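Local coordinates for phist (Plasmodium falciparum, PDB 4JLE), which binds the virulence factor PfEMP1 through its PHIST domain, a three-helix bundle and protein interaction module, and comigrates with it to knobs on the infected erythrocyte surface, at the interface of chains A and B. Coordinates in Å, arbitrary orientation; residue numbers count along the deposited sequence, not the author numbering. Chains: chain A/B, Phist.

Contact 1: the interface of chains A and B. Residues chain A 101-102, 105-106, 109; chain B 123, 126, 130.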
loop_
_atom_site.group_PDB
_atom_site.type_symbol
_atom_site.label_atom_id
_atom_site.label_comp_id
_atom_site.label_asym_id
_atom_site.label_seq_id
_atom_site.Cartn_x
_atom_site.Cartn_y
_atom_site.Cartn_z
ATOM N N PHE A 101 8.171 -1.974 0.243
ATOM C CA PHE A 101 9.374 -2.618 0.792
ATOM C C PHE A 101 10.531 -2.578 -0.225
ATOM O O PHE A 101 11.659 -2.311 0.164
ATOM C CB PHE A 101 9.077 -4.073 1.201
ATOM C CG PHE A 101 10.294 -4.962 1.326
ATOM C CD1 PHE A 101 11.089 -4.925 2.465
ATOM C CD2 PHE A 101 10.642 -5.844 0.304
ATOM C CE1 PHE A 101 12.216 -5.750 2.580
ATOM C CE2 PHE A 101 11.770 -6.665 0.415
ATOM C CZ PHE A 101 12.550 -6.610 1.553
ATOM N N LEU A 102 10.248 -2.866 -1.511
ATOM C CA LEU A 102 11.265 -2.903 -2.561
ATOM C C LEU A 102 11.766 -1.497 -2.919
ATOM O O LEU A 102 12.930 -1.358 -3.318
ATOM C CB LEU A 102 10.772 -3.652 -3.805
ATOM C CG LEU A 102 10.511 -5.161 -3.601
ATOM C CD1 LEU A 102 9.731 -5.755 -4.795
ATOM C CD2 LEU A 102 11.787 -5.928 -3.313
ATOM N N TYR A 105 13.990 -0.855 0.018
ATOM C CA TYR A 105 15.195 -1.684 -0.176
ATOM C C TYR A 105 16.164 -0.974 -1.123
ATOM O O TYR A 105 17.336 -0.850 -0.796
ATOM C CB TYR A 105 14.851 -3.087 -0.720
ATOM C CG TYR A 105 16.075 -3.935 -0.992
ATOM C CD1 TYR A 105 16.681 -4.669 0.027
ATOM C CD2 TYR A 105 16.675 -3.946 -2.252
ATOM C CE1 TYR A 105 17.841 -5.413 -0.206
ATOM C CE2 TYR A 105 17.856 -4.659 -2.487
ATOM C CZ TYR A 105 18.415 -5.418 -1.471
ATOM O OH TYR A 105 19.549 -6.155 -1.717
ATOM N N ALA A 106 15.665 -0.525 -2.291
ATOM C CA ALA A 106 16.467 0.167 -3.303
ATOM C C ALA A 106 17.007 1.502 -2.769
ATOM O O ALA A 106 18.161 1.817 -3.020
ATOM C CB ALA A 106 15.651 0.391 -4.566
ATOM N N SER A 109 19.848 0.661 -0.208
ATOM C CA SER A 109 20.979 -0.035 -0.830
ATOM C C SER A 109 21.832 0.859 -1.693
ATOM O O SER A 109 23.014 0.571 -1.846
ATOM C CB SER A 109 20.502 -1.191 -1.696
ATOM O OG SER A 109 19.747 -2.103 -0.923
ATOM N N VAL B 123 20.682 -4.354 -7.559
ATOM C CA VAL B 123 19.436 -3.959 -6.894
ATOM C C VAL B 123 18.237 -4.363 -7.773
ATOM O O VAL B 123 17.281 -4.971 -7.286
ATOM C CB VAL B 123 19.436 -2.454 -6.559
ATOM C CG1 VAL B 123 18.053 -1.990 -6.105
ATOM C CG2 VAL B 123 20.480 -2.139 -5.489
ATOM N N TYR B 126 17.573 -8.089 -7.860
ATOM C CA TYR B 126 16.947 -8.475 -6.594
ATOM C C TYR B 126 15.437 -8.145 -6.611
ATOM O O TYR B 126 14.636 -8.983 -6.213
ATOM C CB TYR B 126 17.640 -7.782 -5.414
ATOM C CG TYR B 126 17.005 -8.043 -4.067
ATOM C CD1 TYR B 126 17.346 -9.164 -3.317
ATOM C CD2 TYR B 126 16.086 -7.148 -3.523
ATOM C CE1 TYR B 126 16.778 -9.399 -2.063
ATOM C CE2 TYR B 126 15.529 -7.358 -2.257
ATOM C CZ TYR B 126 15.880 -8.487 -1.531
ATOM O OH TYR B 126 15.316 -8.716 -0.301
ATOM N N GLU B 130 12.440 -10.917 -6.323
ATOM C CA GLU B 130 11.449 -10.750 -5.254
ATOM C C GLU B 130 10.030 -10.667 -5.807
ATOM O O GLU B 130 9.121 -11.202 -5.176
ATOM C CB GLU B 130 11.742 -9.504 -4.410
ATOM C CG GLU B 130 12.972 -9.630 -3.524
ATOM C CD GLU B 130 12.853 -10.614 -2.377
ATOM O OE1 GLU B 130 12.152 -10.291 -1.388
ATOM O OE2 GLU B 130 13.466 -11.706 -2.466
#
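The phenol rings of A:Tyr105 and B:Tyr126 lie face to face across the boundary between the two chains, their centres 4.0 Å apart and their planes tilted by 22°. The overlap is not symmetrical: CE2 of B:Tyr126 sits over the centre of the A:Tyr105 ring, whereas CZ of A:Tyr105 falls toward the rim of the B:Tyr126 ring. On each outer face lies a group of the same chain. On A:Tyr105 this is the hydroxyl of A:Ser109, whose OG lies 3.5 Å above the ring plane and donates a hydrogen bond of 2.7 Å to the main-chain O of A:Tyr105, approaching from above the carbonyl plane. On B:Tyr126 it is the CG methylene of B:Glu130, displaced toward the rim. Tyrosine suits both places, since it offers a broad apolar face while carrying a polar group at the tip. Both rings have CG anti to the backbone N (chi1 177° in A:Tyr105), which projects them from their helices toward the partner. At its tip, OH of B:Tyr126 comes within 3.9 Å of CZ of A:Phe101, the two side chains crossing at about a right angle. To either side the packing is aliphatic. The methyl CD2 of A:Leu102 rests 3.7 Å from CB of B:Glu130, so this acidic residue contributes its hydrocarbon stem, and CG1 of B:Val123 lies 3.7 Å from CB of A:Ala106, whose small side chain permits close approach. No polar bond crosses this patch; shape and ring stacking carry it. Helix 77-110 of chain A here packs against helix 117-163 of chain B, two long helices from the three-helix bundles of neighbouring copies.

Contact 2: the interface of chains A and B. Residues chain A 107, 110-112, 115, 119; chain B 40, 106-107, 110-111.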
loop_
_atom_site.group_PDB
_atom_site.type_symbol
_atom_site.label_atom_id
_atom_site.label_comp_id
_atom_site.label_asym_id
_atom_site.label_seq_id
_atom_site.Cartn_x
_atom_site.Cartn_y
_atom_site.Cartn_z
ATOM N N PHE A 107 16.203 2.246 -1.996
ATOM C CA PHE A 107 16.647 3.523 -1.452
ATOM C C PHE A 107 17.848 3.337 -0.516
ATOM O O PHE A 107 18.867 3.996 -0.710
ATOM C CB PHE A 107 15.506 4.287 -0.742
ATOM C CG PHE A 107 15.971 5.546 -0.018
ATOM C CD1 PHE A 107 16.386 5.490 1.309
ATOM C CD2 PHE A 107 16.079 6.760 -0.684
ATOM C CE1 PHE A 107 16.878 6.633 1.962
ATOM C CE2 PHE A 107 16.563 7.900 -0.029
ATOM C CZ PHE A 107 16.959 7.833 1.288
ATOM N N LEU A 110 21.228 1.897 -2.301
ATOM C CA LEU A 110 21.919 2.763 -3.257
ATOM C C LEU A 110 22.437 4.065 -2.625
ATOM O O LEU A 110 23.292 4.713 -3.220
ATOM C CB LEU A 110 20.979 3.078 -4.448
ATOM C CG LEU A 110 20.508 1.890 -5.306
ATOM C CD1 LEU A 110 19.375 2.312 -6.266
ATOM C CD2 LEU A 110 21.654 1.297 -6.093
ATOM N N ASN A 111 21.903 4.451 -1.444
ATOM C CA ASN A 111 22.264 5.663 -0.686
ATOM C C ASN A 111 23.724 5.497 -0.164
ATOM O O ASN A 111 24.121 4.366 0.163
ATOM C CB ASN A 111 21.236 5.933 0.452
ATOM C CG ASN A 111 21.332 7.283 1.164
ATOM O OD1 ASN A 111 21.521 8.348 0.561
ATOM N ND2 ASN A 111 21.156 7.281 2.482
ATOM N N GLY A 112 24.515 6.592 -0.195
ATOM C CA GLY A 112 25.924 6.602 0.172
ATOM C C GLY A 112 26.171 6.470 1.650
ATOM O O GLY A 112 25.289 6.807 2.442
ATOM N N CYS A 115 26.865 11.577 4.449
ATOM C CA CYS A 115 26.150 12.734 3.946
ATOM C C CYS A 115 26.368 13.913 4.889
ATOM O O CYS A 115 26.506 13.727 6.099
ATOM C CB CYS A 115 24.664 12.414 3.774
ATOM S SG CYS A 115 23.694 13.783 3.108
ATOM N N LYS A 119 22.296 19.051 5.070
ATOM C CA LYS A 119 21.526 18.594 3.925
ATOM C C LYS A 119 20.511 17.504 4.345
ATOM O O LYS A 119 19.377 17.507 3.875
ATOM C CB LYS A 119 22.496 18.042 2.863
ATOM C CG LYS A 119 21.857 17.666 1.526
ATOM C CD LYS A 119 22.750 16.683 0.757
ATOM C CE LYS A 119 23.700 17.309 -0.248
ATOM N NZ LYS A 119 24.312 16.282 -1.141
ATOM N N MET B 40 21.363 7.532 9.507
ATOM C CA MET B 40 20.332 7.938 8.537
ATOM C C MET B 40 19.232 6.899 8.464
ATOM O O MET B 40 18.055 7.256 8.412
ATOM C CB MET B 40 20.942 8.157 7.139
ATOM C CG MET B 40 21.905 9.384 7.071
ATOM S SD MET B 40 22.331 9.748 5.338
ATOM C CE MET B 40 23.964 8.901 5.154
ATOM N N ALA B 106 14.448 12.204 -1.495
ATOM C CA ALA B 106 15.524 11.980 -0.539
ATOM C C ALA B 106 16.712 11.316 -1.208
ATOM O O ALA B 106 17.834 11.704 -0.923
ATOM C CB ALA B 106 15.043 11.139 0.640
ATOM N N PHE B 107 16.484 10.381 -2.139
ATOM C CA PHE B 107 17.576 9.693 -2.826
ATOM C C PHE B 107 18.430 10.672 -3.639
ATOM O O PHE B 107 19.651 10.690 -3.483
ATOM C CB PHE B 107 17.072 8.542 -3.698
ATOM C CG PHE B 107 18.172 7.836 -4.434
ATOM C CD1 PHE B 107 19.121 7.078 -3.742
ATOM C CD2 PHE B 107 18.240 7.885 -5.817
ATOM C CE1 PHE B 107 20.146 6.432 -4.420
ATOM C CE2 PHE B 107 19.252 7.210 -6.501
ATOM C CZ PHE B 107 20.214 6.514 -5.795
ATOM N N LEU B 110 20.342 13.504 -1.360
ATOM C CA LEU B 110 21.403 13.062 -0.452
ATOM C C LEU B 110 22.580 12.397 -1.150
ATOM O O LEU B 110 23.565 12.049 -0.502
ATOM C CB LEU B 110 20.809 12.090 0.613
ATOM C CG LEU B 110 19.732 12.658 1.565
ATOM C CD1 LEU B 110 19.135 11.574 2.373
ATOM C CD2 LEU B 110 20.276 13.711 2.499
ATOM N N ASN B 111 22.501 12.247 -2.450
ATOM C CA ASN B 111 23.555 11.579 -3.199
ATOM C C ASN B 111 23.960 12.393 -4.428
ATOM O O ASN B 111 23.202 13.279 -4.877
ATOM C CB ASN B 111 23.060 10.167 -3.633
ATOM C CG ASN B 111 22.826 9.232 -2.479
ATOM O OD1 ASN B 111 23.762 8.731 -1.843
ATOM N ND2 ASN B 111 21.564 8.994 -2.177
#
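A:Asn111 and B:Asn111 meet where the C-terminal ends of helix 77-110 of both chains, and the loops after them, come together near the two-fold axis of the pair in the crystal. Their amide planes are almost perpendicular, 89° apart, and ND2 of B:Asn111 donates a hydrogen bond of 2.8 Å to OD1 of A:Asn111. The donor lies in the acceptor's carbonyl plane, on a lone pair, although the acceptor is tilted from the donor's amide plane. The copies differ in conformation: CG is anti to the backbone N in A:Asn111 (chi1 -169°) but anti to the carbonyl carbon in B:Asn111 (chi1 -66°). Asparagine fits here because one short side chain can both give and accept. ND2 of B:Asn111 also donates to the main-chain O of B:Phe107, 2.9 Å away, which holds the amide against the last turn of its own helix and should fix its rotation. B:Phe107 supplies the apolar side: its edge faces the backbone of A:Leu110 and A:Asn111, while CB of A:Leu110 sits to one side of the plane, 3.5 Å from CE1. A:Phe107 slides past in the opposite direction and brings its own edge to the backbone of B:Ala106 and B:Phe107. The phenylalanines thus fill the contact without stacking. Farther out, SG of A:Cys115 touches CD2 of B:Leu110, and the flexible thioether of B:Met40 reaches CB of A:Cys115 with its methyl CE, 3.8 Å away. Lacking a CB, A:Gly112 may let its chain lie close against B:Asn111 and B:Met40; its backbone N donates to OD1 of B:Asn111 at 2.8 Å, in the carbonyl plane and on a lone pair.

The centres of contact 1 and contact 2 lie about 15 Å apart, and helix 77-110 of chain A runs through both. A:Phe107 falls between A:Ala106 and A:Ser109 of contact 1 on that helix, and contact 2 continues from there past the helix end. The chain B partner changes from helix 117-163 to the end of helix 77-110 and the loop after it, with B:Met40 added from helix 37-72. Contact 2 adds hydrogen bonds to the apolar packing that runs through both. The approximate two-fold gives contact 1 a separate twin, while contact 2 lies near the axis, where the two Asn111 side chains depart from exact symmetry. The structure alone does not show that the dimer forms in the cell.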